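Long-range contact in alpha-1,3-glucanase (Bacillus circulans, PDB 5ZRU), which probably hydrolyses alpha-1,3-glucan as a GH87-type glucanase, the chain here being its catalytic unit, with bound calcium and zinc ions: residues N404-F413 with V429-F440. Sequence-based numbering, arbitrary orientation.
Sequences NWRAAGIAFF and VGGSAIRMNTVF
The guanidinium of Arg-435 is held between Ala-407 CB, which lies over one face 3.5 Å from Arg-435 NH2, and the ring of Phe-413, whose CE1 lies over the opposite face. Ring and guanidinium stand 86° apart; Arg-435 NE lies in the plane of the ring, at its edge. With chi1 at 79°, Arg-435 sets its CG between backbone N and carbonyl carbon, 3.5 Å from Ala-408 CB, and its extended chain carries NH2 to a salt bridge with Asp-376, beside a calcium site. Phe-440 turns its edge into a face of Phe-413, a T-shaped pair with Phe-440 CE2 3.5 Å from Phe-413 CE1. With an alanine here instead of Phe-413, the Phe-440 edge would probably lose its aromatic face, and one side of the Arg-435 guanidinium its ring, leaving Ala-407 and the Asp-376 salt bridge to hold it. The two backbones run parallel and bend together at Gly-409/Ile-410 and Ala-433/Ile-434, bridged by Ile-410 N to Ala-433 O and Arg-435 N to Ile-410 O (2.9 Å). Ile-410 and Ile-434 lie side by side in register on the opposite side of the strands from Arg-435, against Ile-425. Such in-register parallel strands turning shared corners are characteristic of successive coils of a right-handed parallel beta-helix, the pectate-lyase-like fold of the D2 part of the catalytic unit.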
loop_
_atom_site.group_PDB
_atom_site.type_symbol
_atom_site.label_atom_id
_atom_site.label_comp_id
_atom_site.label_asym_id
_atom_site.label_seq_id
_atom_site.Cartn_x
_atom_site.Cartn_y
_atom_site.Cartn_z
ATOM N N ASN A 404 -5.563 3.621 -0.989
ATOM C CA ASN A 404 -5.713 3.204 0.405
ATOM C C ASN A 404 -7.201 3.162 0.745
ATOM O O ASN A 404 -7.947 4.070 0.380
ATOM C CB ASN A 404 -5.005 4.192 1.325
ATOM C CG ASN A 404 -4.112 3.519 2.318
ATOM O OD1 ASN A 404 -3.006 3.122 1.973
ATOM N ND2 ASN A 404 -4.573 3.376 3.550
ATOM N N TRP A 405 -7.664 2.087 1.397
ATOM C CA TRP A 405 -9.082 2.001 1.754
ATOM C C TRP A 405 -9.321 1.994 3.259
ATOM O O TRP A 405 -10.445 1.734 3.701
ATOM C CB TRP A 405 -9.756 0.790 1.102
ATOM C CG TRP A 405 -9.013 -0.522 1.098
ATOM C CD1 TRP A 405 -8.104 -0.950 0.169
ATOM C CD2 TRP A 405 -9.154 -1.591 2.044
ATOM N NE1 TRP A 405 -7.667 -2.214 0.484
ATOM C CE2 TRP A 405 -8.295 -2.630 1.634
ATOM C CE3 TRP A 405 -9.921 -1.766 3.199
ATOM C CZ2 TRP A 405 -8.166 -3.821 2.347
ATOM C CZ3 TRP A 405 -9.802 -2.963 3.908
ATOM C CH2 TRP A 405 -8.934 -3.975 3.476
ATOM N N ARG A 406 -8.299 2.275 4.054
ATOM C CA ARG A 406 -8.489 2.502 5.478
ATOM C C ARG A 406 -7.335 3.350 5.983
ATOM O O ARG A 406 -6.197 3.180 5.537
ATOM C CB ARG A 406 -8.554 1.182 6.256
ATOM C CG ARG A 406 -8.670 1.386 7.762
ATOM C CD ARG A 406 -8.781 0.070 8.505
ATOM N NE ARG A 406 -8.960 0.314 9.929
ATOM C CZ ARG A 406 -9.190 -0.637 10.823
ATOM N NH1 ARG A 406 -9.264 -1.900 10.434
ATOM N NH2 ARG A 406 -9.341 -0.320 12.107
ATOM N N ALA A 407 -7.636 4.259 6.905
ATOM C CA ALA A 407 -6.606 5.064 7.593
ATOM C C ALA A 407 -5.908 5.946 6.550
ATOM O O ALA A 407 -6.585 6.563 5.715
ATOM C CB ALA A 407 -5.681 4.162 8.409
ATOM N N ALA A 408 -4.576 6.056 6.569
ATOM C CA ALA A 408 -3.898 7.078 5.780
ATOM C C ALA A 408 -2.819 6.478 4.888
ATOM O O ALA A 408 -2.294 5.396 5.146
ATOM C CB ALA A 408 -3.273 8.146 6.684
ATOM N N GLY A 409 -2.459 7.221 3.837
ATOM C CA GLY A 409 -1.335 6.804 3.012
ATOM C C GLY A 409 -0.025 6.747 3.781
ATOM O O GLY A 409 0.754 5.800 3.634
ATOM N N ILE A 410 0.238 7.762 4.608
ATOM C CA ILE A 410 1.444 7.837 5.427
ATOM C C ILE A 410 1.035 8.244 6.830
ATOM O O ILE A 410 0.216 9.154 6.994
ATOM C CB ILE A 410 2.463 8.849 4.861
ATOM C CG1 ILE A 410 2.939 8.410 3.474
ATOM C CG2 ILE A 410 3.630 9.050 5.841
ATOM C CD1 ILE A 410 3.948 9.362 2.846
ATOM N N ALA A 411 1.608 7.588 7.843
ATOM C CA ALA A 411 1.260 7.904 9.226
ATOM C C ALA A 411 2.479 7.833 10.139
ATOM O O ALA A 411 3.296 6.913 10.024
ATOM C CB ALA A 411 0.183 6.950 9.757
ATOM N N PHE A 412 2.576 8.788 11.073
ATOM C CA PHE A 412 3.555 8.730 12.151
ATOM C C PHE A 412 2.795 8.785 13.470
ATOM O O PHE A 412 1.910 9.629 13.645
ATOM C CB PHE A 412 4.582 9.879 12.100
ATOM C CG PHE A 412 5.452 9.898 10.861
ATOM C CD1 PHE A 412 6.032 8.734 10.370
ATOM C CD2 PHE A 412 5.689 11.096 10.194
ATOM C CE1 PHE A 412 6.837 8.756 9.237
ATOM C CE2 PHE A 412 6.493 11.139 9.050
ATOM C CZ PHE A 412 7.071 9.965 8.569
ATOM N N PHE A 413 3.146 7.893 14.395
ATOM C CA PHE A 413 2.446 7.804 15.671
ATOM C C PHE A 413 3.310 8.129 16.884
ATOM O O PHE A 413 2.789 8.152 18.007
ATOM C CB PHE A 413 1.836 6.405 15.812
ATOM C CG PHE A 413 0.867 6.086 14.709
ATOM C CD1 PHE A 413 -0.255 6.876 14.525
ATOM C CD2 PHE A 413 1.092 5.034 13.834
ATOM C CE1 PHE A 413 -1.150 6.621 13.492
ATOM C CE2 PHE A 413 0.191 4.766 12.806
ATOM C CZ PHE A 413 -0.927 5.560 12.639
ATOM N N VAL A 429 -9.578 6.249 0.506
ATOM C CA VAL A 429 -10.978 5.976 0.822
ATOM C C VAL A 429 -11.102 5.824 2.328
ATOM O O VAL A 429 -10.377 5.030 2.935
ATOM C CB VAL A 429 -11.500 4.711 0.109
ATOM C CG1 VAL A 429 -12.903 4.369 0.610
ATOM C CG2 VAL A 429 -11.511 4.914 -1.417
ATOM N N GLY A 430 -12.020 6.581 2.928
ATOM C CA GLY A 430 -12.238 6.471 4.355
ATOM C C GLY A 430 -11.138 7.053 5.207
ATOM O O GLY A 430 -11.086 6.779 6.409
ATOM N N GLY A 431 -10.256 7.861 4.630
ATOM C CA GLY A 431 -9.154 8.375 5.418
ATOM C C GLY A 431 -8.412 9.547 4.810
ATOM O O GLY A 431 -9.027 10.442 4.230
ATOM N N SER A 432 -7.087 9.532 4.921
ATOM C CA SER A 432 -6.263 10.718 4.728
ATOM C C SER A 432 -5.056 10.353 3.882
ATOM O O SER A 432 -4.648 9.194 3.835
ATOM C CB SER A 432 -5.779 11.281 6.074
ATOM O OG SER A 432 -6.867 11.474 6.964
ATOM N N ALA A 433 -4.473 11.353 3.216
ATOM C CA ALA A 433 -3.165 11.119 2.618
ATOM C C ALA A 433 -2.103 10.978 3.695
ATOM O O ALA A 433 -1.228 10.110 3.608
ATOM C CB ALA A 433 -2.785 12.248 1.662
ATOM N N ILE A 434 -2.183 11.816 4.729
ATOM C CA ILE A 434 -1.218 11.869 5.818
ATOM C C ILE A 434 -1.991 11.975 7.124
ATOM O O ILE A 434 -2.907 12.796 7.234
ATOM C CB ILE A 434 -0.274 13.081 5.686
ATOM C CG1 ILE A 434 0.674 12.927 4.501
ATOM C CG2 ILE A 434 0.516 13.292 6.980
ATOM C CD1 ILE A 434 1.360 14.227 4.145
ATOM N N ARG A 435 -1.611 11.170 8.122
ATOM C CA ARG A 435 -2.195 11.340 9.443
ATOM C C ARG A 435 -1.124 11.188 10.513
ATOM O O ARG A 435 -0.109 10.505 10.329
ATOM C CB ARG A 435 -3.362 10.364 9.702
ATOM C CG ARG A 435 -2.965 8.938 10.082
ATOM C CD ARG A 435 -4.211 8.114 10.396
ATOM N NE ARG A 435 -3.882 6.714 10.660
ATOM C CZ ARG A 435 -4.637 5.900 11.390
ATOM N NH1 ARG A 435 -5.766 6.345 11.935
ATOM N NH2 ARG A 435 -4.261 4.640 11.584
ATOM N N MET A 436 -1.346 11.872 11.629
ATOM C CA MET A 436 -0.593 11.634 12.851
ATOM C C MET A 436 -1.605 11.557 13.980
ATOM O O MET A 436 -2.574 12.319 13.986
ATOM C CB MET A 436 0.419 12.747 13.119
ATOM C CG MET A 436 1.420 12.972 11.984
ATOM S SD MET A 436 2.562 14.332 12.340
ATOM C CE MET A 436 3.488 13.685 13.727
ATOM N N ASN A 437 -1.406 10.633 14.915
ATOM C CA ASN A 437 -2.204 10.675 16.135
ATOM C C ASN A 437 -1.368 10.133 17.284
ATOM O O ASN A 437 -0.268 9.612 17.087
ATOM C CB ASN A 437 -3.552 9.934 15.983
ATOM C CG ASN A 437 -3.426 8.414 15.855
ATOM O OD1 ASN A 437 -2.604 7.770 16.497
ATOM N ND2 ASN A 437 -4.298 7.829 15.028
ATOM N N THR A 438 -1.902 10.279 18.500
ATOM C CA THR A 438 -1.289 9.707 19.692
ATOM C C THR A 438 -2.205 8.660 20.324
ATOM O O THR A 438 -2.189 8.461 21.541
ATOM C CB THR A 438 -0.920 10.803 20.698
ATOM O OG1 THR A 438 -2.074 11.610 20.998
ATOM C CG2 THR A 438 0.168 11.715 20.121
ATOM N N VAL A 439 -2.990 7.955 19.497
ATOM C CA VAL A 439 -3.976 7.013 20.031
ATOM C C VAL A 439 -3.395 5.654 20.407
ATOM O O VAL A 439 -4.056 4.889 21.118
ATOM C CB VAL A 439 -5.133 6.853 19.020
ATOM C CG1 VAL A 439 -4.785 5.829 17.958
ATOM C CG2 VAL A 439 -6.428 6.482 19.736
ATOM N N PHE A 440 -2.177 5.331 19.993
ATOM C CA PHE A 440 -1.684 3.970 20.159
ATOM C C PHE A 440 -0.735 3.853 21.343
ATOM O O PHE A 440 -0.163 4.850 21.795
ATOM C CB PHE A 440 -0.983 3.511 18.874
ATOM C CG PHE A 440 -1.918 3.407 17.705
ATOM C CD1 PHE A 440 -3.074 2.641 17.801
ATOM C CD2 PHE A 440 -1.685 4.121 16.538
ATOM C CE1 PHE A 440 -3.961 2.550 16.733
ATOM C CE2 PHE A 440 -2.569 4.038 15.468
ATOM C CZ PHE A 440 -3.710 3.256 15.565
HETATM O O HOH W 1 -10.654 4.434 7.445
HETATM O O HOH W 2 -7.464 5.484 3.358
HETATM O O HOH W 3 0.116 6.719 18.901
#